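Local structure of guanine nucleotide exchange factor SRM1 (Saccharomyces cerevisiae, 3OF7) at residues C161-N166 / Y204-L209; E168-G173 / P195-T200. The protein acts as a guanine nucleotide exchange factor that promotes replacement of GDP by GTP on GSP1 and GSP2, and binds chromatin. All coordinates share one frame; numbering follows the deposited sequence.

Both contacts lie in the RCC1-like β-propeller, on the same side of its centre, with their own centres about 10 Å apart. Along the chain, contact 2 is nested inside the loop closed by contact 1: strand 159-164 is followed by 169-177, then 195-197, then 206-211. Contact 2 joins two strands within one antiparallel sheet, whereas contact 1 packs that sheet against the first strand of the next. Strands 159-164 and 169-177 are neighbours, probably bonded through A162 N and Y170 O at 2.8 Å. The third RCC1 repeat, residues 166-221, therefore begins in one blade and ends in the following one, tying successive blades together.

Contact 1. Residues C161-N166 / Y204-L209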
loop_
_atom_site.group_PDB
_atom_site.type_symbol
_atom_site.label_atom_id
_atom_site.label_comp_id
_atom_site.label_asym_id
_atom_site.label_seq_id
_atom_site.Cartn_x
_atom_site.Cartn_y
_atom_site.Cartn_z
ATOM N N CYS A 161 -0.344 9.112 8.157
ATOM C CA CYS A 161 0.995 9.636 8.378
ATOM C C CYS A 161 1.448 10.485 7.199
ATOM O O CYS A 161 1.193 10.138 6.048
ATOM C CB CYS A 161 1.984 8.497 8.626
ATOM S SG CYS A 161 3.616 9.052 9.185
ATOM N N ALA A 162 2.097 11.607 7.502
ATOM C CA ALA A 162 2.706 12.444 6.475
ATOM C C ALA A 162 4.161 12.678 6.828
ATOM O O ALA A 162 4.480 13.117 7.950
ATOM C CB ALA A 162 1.966 13.783 6.348
ATOM N N LEU A 163 5.034 12.369 5.875
ATOM C CA LEU A 163 6.464 12.593 6.013
ATOM C C LEU A 163 6.859 13.888 5.310
ATOM O O LEU A 163 6.564 14.066 4.125
ATOM C CB LEU A 163 7.239 11.419 5.411
ATOM C CG LEU A 163 8.764 11.555 5.333
ATOM C CD1 LEU A 163 9.383 11.693 6.733
ATOM C CD2 LEU A 163 9.377 10.387 4.567
ATOM N N PHE A 164 7.532 14.781 6.039
ATOM C CA PHE A 164 7.880 16.095 5.498
ATOM C C PHE A 164 9.326 16.158 5.017
ATOM O O PHE A 164 10.160 15.352 5.422
ATOM C CB PHE A 164 7.585 17.207 6.511
ATOM C CG PHE A 164 6.129 17.554 6.624
ATOM C CD1 PHE A 164 5.278 16.813 7.449
ATOM C CD2 PHE A 164 5.602 18.620 5.909
ATOM C CE1 PHE A 164 3.934 17.133 7.558
ATOM C CE2 PHE A 164 4.247 18.954 6.010
ATOM C CZ PHE A 164 3.412 18.211 6.837
ATOM N N SER A 165 9.604 17.121 4.144
ATOM C CA SER A 165 10.921 17.262 3.534
ATOM C C SER A 165 12.010 17.612 4.552
ATOM O O SER A 165 13.198 17.487 4.253
ATOM C CB SER A 165 10.878 18.329 2.442
ATOM O OG SER A 165 10.320 19.521 2.955
ATOM N N ASN A 166 11.609 18.045 5.743
ATOM C CA ASN A 166 12.575 18.308 6.810
ATOM C C ASN A 166 12.754 17.123 7.773
ATOM O O ASN A 166 13.374 17.266 8.824
ATOM C CB ASN A 166 12.206 19.585 7.574
ATOM C CG ASN A 166 10.936 19.435 8.394
ATOM O OD1 ASN A 166 10.176 18.475 8.238
ATOM N ND2 ASN A 166 10.697 20.396 9.275
ATOM N N TYR A 204 18.649 10.821 12.876
ATOM C CA TYR A 204 18.651 11.015 11.429
ATOM C C TYR A 204 17.251 11.340 10.933
ATOM O O TYR A 204 16.259 11.038 11.604
ATOM C CB TYR A 204 19.182 9.760 10.733
ATOM C CG TYR A 204 20.625 9.480 11.042
ATOM C CD1 TYR A 204 20.987 8.718 12.157
ATOM C CD2 TYR A 204 21.638 9.987 10.233
ATOM C CE1 TYR A 204 22.322 8.465 12.454
ATOM C CE2 TYR A 204 22.981 9.732 10.517
ATOM C CZ TYR A 204 23.314 8.976 11.631
ATOM O OH TYR A 204 24.637 8.725 11.918
ATOM N N ASN A 205 17.171 11.963 9.762
ATOM C CA ASN A 205 15.887 12.259 9.142
ATOM C C ASN A 205 15.199 10.975 8.694
ATOM O O ASN A 205 15.852 10.039 8.223
ATOM C CB ASN A 205 16.069 13.179 7.931
ATOM C CG ASN A 205 16.217 14.649 8.314
ATOM O OD1 ASN A 205 16.242 15.013 9.493
ATOM N ND2 ASN A 205 16.302 15.504 7.304
ATOM N N ILE A 206 13.881 10.939 8.840
ATOM C CA ILE A 206 13.088 9.851 8.274
ATOM C C ILE A 206 12.986 10.070 6.761
ATOM O O ILE A 206 12.749 11.194 6.312
ATOM C CB ILE A 206 11.688 9.785 8.923
ATOM C CG1 ILE A 206 11.817 9.619 10.448
ATOM C CG2 ILE A 206 10.842 8.656 8.285
ATOM C CD1 ILE A 206 12.758 8.462 10.882
ATOM N N VAL A 207 13.188 9.004 5.994
ATOM C CA VAL A 207 13.235 9.088 4.528
ATOM C C VAL A 207 12.112 8.314 3.816
ATOM O O VAL A 207 11.784 8.608 2.661
ATOM C CB VAL A 207 14.613 8.637 3.974
ATOM C CG1 VAL A 207 15.738 9.500 4.561
ATOM C CG2 VAL A 207 14.869 7.140 4.235
ATOM N N GLN A 208 11.522 7.335 4.505
ATOM C CA GLN A 208 10.493 6.487 3.894
ATOM C C GLN A 208 9.527 5.891 4.913
ATOM O O GLN A 208 9.918 5.570 6.042
ATOM C CB GLN A 208 11.126 5.359 3.082
ATOM C CG GLN A 208 10.156 4.706 2.093
ATOM C CD GLN A 208 10.626 3.372 1.568
ATOM O OE1 GLN A 208 11.637 2.820 2.014
ATOM N NE2 GLN A 208 9.885 2.835 0.609
ATOM N N LEU A 209 8.276 5.735 4.487
ATOM C CA LEU A 209 7.232 5.112 5.306
ATOM C C LEU A 209 6.785 3.795 4.686
ATOM O O LEU A 209 6.871 3.625 3.465
ATOM C CB LEU A 209 6.027 6.049 5.434
ATOM C CG LEU A 209 6.267 7.530 5.736
ATOM C CD1 LEU A 209 4.963 8.315 5.666
ATOM C CD2 LEU A 209 6.908 7.723 7.113
#
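L163 drives its two methyl groups against the backbone of strand 206-209, and apolar packing carries most of this contact. CG, anti to the backbone N (chi1 174°), points across, and the two methyls divide there: CD1 rests 3.4 Å from I206 O and 3.7 Å from I206 CB, while CD2 meets the next peptide, 3.5 Å from V207 C. Lower on the same side chain, CB lies 3.9 Å from L209 CD1. The same L209 methyl also takes up C161 SG, at 3.8 Å, so one branch of L209 touches both residues that point across from the facing strand. An alanine in place of L163 would probably leave a gap beside the I206 and V207 carbonyls, with only the CB packing on L209 retained.

These strands are not paired in one sheet. Their axes come no closer than 7.7 Å, and their directions differ by 147°, so the space between them is filled by side chains. This is the interface between successive blades of the RCC1 β-propeller: 161-164 belongs to one sheet, and 206-209 opens the next. A classic β-bulge at V207 and Q208, both facing L219 of strand 215-220, interrupts the regular course of the second strand.

At the loop end the contact is looser: the N205 carboxamide comes up to the backbone carbonyl of N166, ND2 3.7 Å from N166 O, too far for a hydrogen bond. A bridge from outside the two segments joins them here: Q16 NE2 hydrogen-bonds both F164 O and I206 O, linking one blade to the other. Farther along, L209 N is held by Q152 OE1 of strand 150-155, and the Q208 amide reaches away to Y23 OH and I262 N.

Contact 2. Residues E168-G173 / P195-T200; sequences EVYAWG and PWKVPT
The Y170 ring lies with one face over K197, whose CB sits 4.1 Å from the ring centroid and 23° off its normal, a CH-π contact. P195 C approaches the same ring at its edge, and E168 OE1 also lies at the edge, in the ring plane. Beyond CG the lysine chain is extended and crosses E168 obliquely, bringing NZ to 3.3 Å from E168 OE2. That salt bridge includes only a weak hydrogen bond.

W172 uses P195 in a similar way. Its CG takes the crowded position between the backbone N and the carbonyl carbon (chi1 59°), and the turn about the next bond (chi2 104°) presents a face of the indole to the proline ring, where P195 CG stands 4.0 Å from the centroid of the six-membered ring. On the opposite face of the sheet from Y170 and K197, A171 and W196 form a hydrogen-bonded antiparallel pair. A171 N donates to W196 O at 2.9 Å, while the return bond, W196 N to A171 O, is weak. V198 turns CG2 onto A171 CB, 3.6 Å away, and lies side by side with V169, pointing the same way. V198 N also donates to V169 O, at 3.0 Å and nearly straight. A water continues the pairing beyond this bond, accepting from V169 N and donating to V198 O.

The arrangement is the outer strand pairing of a propeller blade: strand 195-197 runs antiparallel to 169-177, which is flanked by 159-164 on its other side. P142 and P143 of helix 142-145 pack on Y170, F184 and Y185 meet the W196 ring, and W228 of strand 225-229, in the next blade, touches A171 and V198.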
loop_
_atom_site.group_PDB
_atom_site.type_symbol
_atom_site.label_atom_id
_atom_site.label_comp_id
_atom_site.label_asym_id
_atom_site.label_seq_id
_atom_site.Cartn_x
_atom_site.Cartn_y
_atom_site.Cartn_z
ATOM N N GLU A 168 10.436 15.519 9.476
ATOM C CA GLU A 168 9.389 15.455 10.498
ATOM C C GLU A 168 8.220 14.578 10.059
ATOM O O GLU A 168 7.894 14.512 8.870
ATOM C CB GLU A 168 8.877 16.849 10.834
ATOM C CG GLU A 168 9.926 17.744 11.510
ATOM C CD GLU A 168 9.334 18.981 12.159
ATOM O OE1 GLU A 168 8.188 19.355 11.838
ATOM O OE2 GLU A 168 10.027 19.589 13.006
ATOM N N VAL A 169 7.592 13.931 11.039
ATOM C CA VAL A 169 6.476 13.025 10.797
ATOM C C VAL A 169 5.237 13.515 11.544
ATOM O O VAL A 169 5.278 13.715 12.757
ATOM C CB VAL A 169 6.835 11.573 11.237
ATOM C CG1 VAL A 169 5.617 10.656 11.165
ATOM C CG2 VAL A 169 7.959 11.019 10.379
ATOM N N TYR A 170 4.145 13.724 10.813
ATOM C CA TYR A 170 2.847 14.001 11.427
ATOM C C TYR A 170 1.962 12.767 11.300
ATOM O O TYR A 170 1.947 12.111 10.260
ATOM C CB TYR A 170 2.171 15.241 10.815
ATOM C CG TYR A 170 2.644 16.533 11.455
ATOM C CD1 TYR A 170 3.969 16.953 11.318
ATOM C CD2 TYR A 170 1.777 17.315 12.222
ATOM C CE1 TYR A 170 4.421 18.118 11.920
ATOM C CE2 TYR A 170 2.218 18.490 12.825
ATOM C CZ TYR A 170 3.542 18.883 12.669
ATOM O OH TYR A 170 3.983 20.042 13.266
ATOM N N ALA A 171 1.254 12.448 12.374
ATOM C CA ALA A 171 0.439 11.239 12.429
ATOM C C ALA A 171 -0.894 11.529 13.095
ATOM O O ALA A 171 -1.011 12.478 13.883
ATOM C CB ALA A 171 1.181 10.128 13.150
ATOM N N TRP A 172 -1.906 10.734 12.738
ATOM C CA TRP A 172 -3.247 10.837 13.325
ATOM C C TRP A 172 -4.045 9.539 13.143
ATOM O O TRP A 172 -3.643 8.650 12.382
ATOM C CB TRP A 172 -4.021 12.066 12.795
ATOM C CG TRP A 172 -4.246 12.154 11.288
ATOM C CD1 TRP A 172 -5.413 11.891 10.623
ATOM C CD2 TRP A 172 -3.299 12.564 10.284
ATOM N NE1 TRP A 172 -5.253 12.099 9.268
ATOM C CE2 TRP A 172 -3.965 12.511 9.034
ATOM C CE3 TRP A 172 -1.952 12.963 10.316
ATOM C CZ2 TRP A 172 -3.331 12.842 7.829
ATOM C CZ3 TRP A 172 -1.315 13.288 9.111
ATOM C CH2 TRP A 172 -2.011 13.223 7.884
ATOM N N GLY A 173 -5.158 9.429 13.864
ATOM C CA GLY A 173 -5.985 8.219 13.851
ATOM C C GLY A 173 -5.669 7.366 15.066
ATOM O O GLY A 173 -5.497 7.901 16.175
ATOM N N PRO A 195 -3.889 15.991 12.747
ATOM C CA PRO A 195 -2.459 15.748 12.585
ATOM C C PRO A 195 -1.641 16.203 13.801
ATOM O O PRO A 195 -1.897 17.266 14.359
ATOM C CB PRO A 195 -2.111 16.576 11.347
ATOM C CG PRO A 195 -3.353 16.522 10.525
ATOM C CD PRO A 195 -4.498 16.520 11.506
ATOM N N TRP A 196 -0.670 15.379 14.185
ATOM C CA TRP A 196 0.076 15.542 15.436
ATOM C C TRP A 196 1.529 15.190 15.187
ATOM O O TRP A 196 1.831 14.152 14.587
ATOM C CB TRP A 196 -0.533 14.616 16.499
ATOM C CG TRP A 196 0.143 14.565 17.848
ATOM C CD1 TRP A 196 -0.014 15.451 18.886
ATOM C CD2 TRP A 196 1.034 13.549 18.323
ATOM N NE1 TRP A 196 0.741 15.055 19.964
ATOM C CE2 TRP A 196 1.392 13.890 19.650
ATOM C CE3 TRP A 196 1.576 12.388 17.755
ATOM C CZ2 TRP A 196 2.258 13.110 20.418
ATOM C CZ3 TRP A 196 2.439 11.607 18.522
ATOM C CH2 TRP A 196 2.768 11.974 19.843
ATOM N N LYS A 197 2.434 16.058 15.644
ATOM C CA LYS A 197 3.861 15.842 15.456
ATOM C C LYS A 197 4.344 14.692 16.326
ATOM O O LYS A 197 4.153 14.704 17.552
ATOM C CB LYS A 197 4.655 17.116 15.781
ATOM C CG LYS A 197 6.120 17.032 15.388
ATOM C CD LYS A 197 6.902 18.279 15.804
ATOM C CE LYS A 197 8.388 18.091 15.529
ATOM N NZ LYS A 197 9.226 19.160 16.163
ATOM N N VAL A 198 4.945 13.690 15.691
ATOM C CA VAL A 198 5.471 12.540 16.411
ATOM C C VAL A 198 6.824 12.957 16.987
ATOM O O VAL A 198 7.675 13.438 16.245
ATOM C CB VAL A 198 5.615 11.305 15.491
ATOM C CG1 VAL A 198 6.164 10.103 16.256
ATOM C CG2 VAL A 198 4.272 10.959 14.850
ATOM N N PRO A 199 7.007 12.822 18.319
ATOM C CA PRO A 199 8.297 13.161 18.930
ATOM C C PRO A 199 9.452 12.442 18.254
ATOM O O PRO A 199 9.366 11.243 17.966
ATOM C CB PRO A 199 8.132 12.697 20.386
ATOM C CG PRO A 199 6.683 12.861 20.648
ATOM C CD PRO A 199 5.999 12.482 19.341
ATOM N N THR A 200 10.521 13.188 17.987
ATOM C CA THR A 200 11.698 12.673 17.296
ATOM C C THR A 200 12.166 11.351 17.895
ATOM O O THR A 200 12.263 11.212 19.115
ATOM C CB THR A 200 12.834 13.727 17.332
ATOM O OG1 THR A 200 12.315 14.979 16.871
ATOM C CG2 THR A 200 14.002 13.317 16.457
HETATM O O HOH W 1 8.487 14.285 13.721
#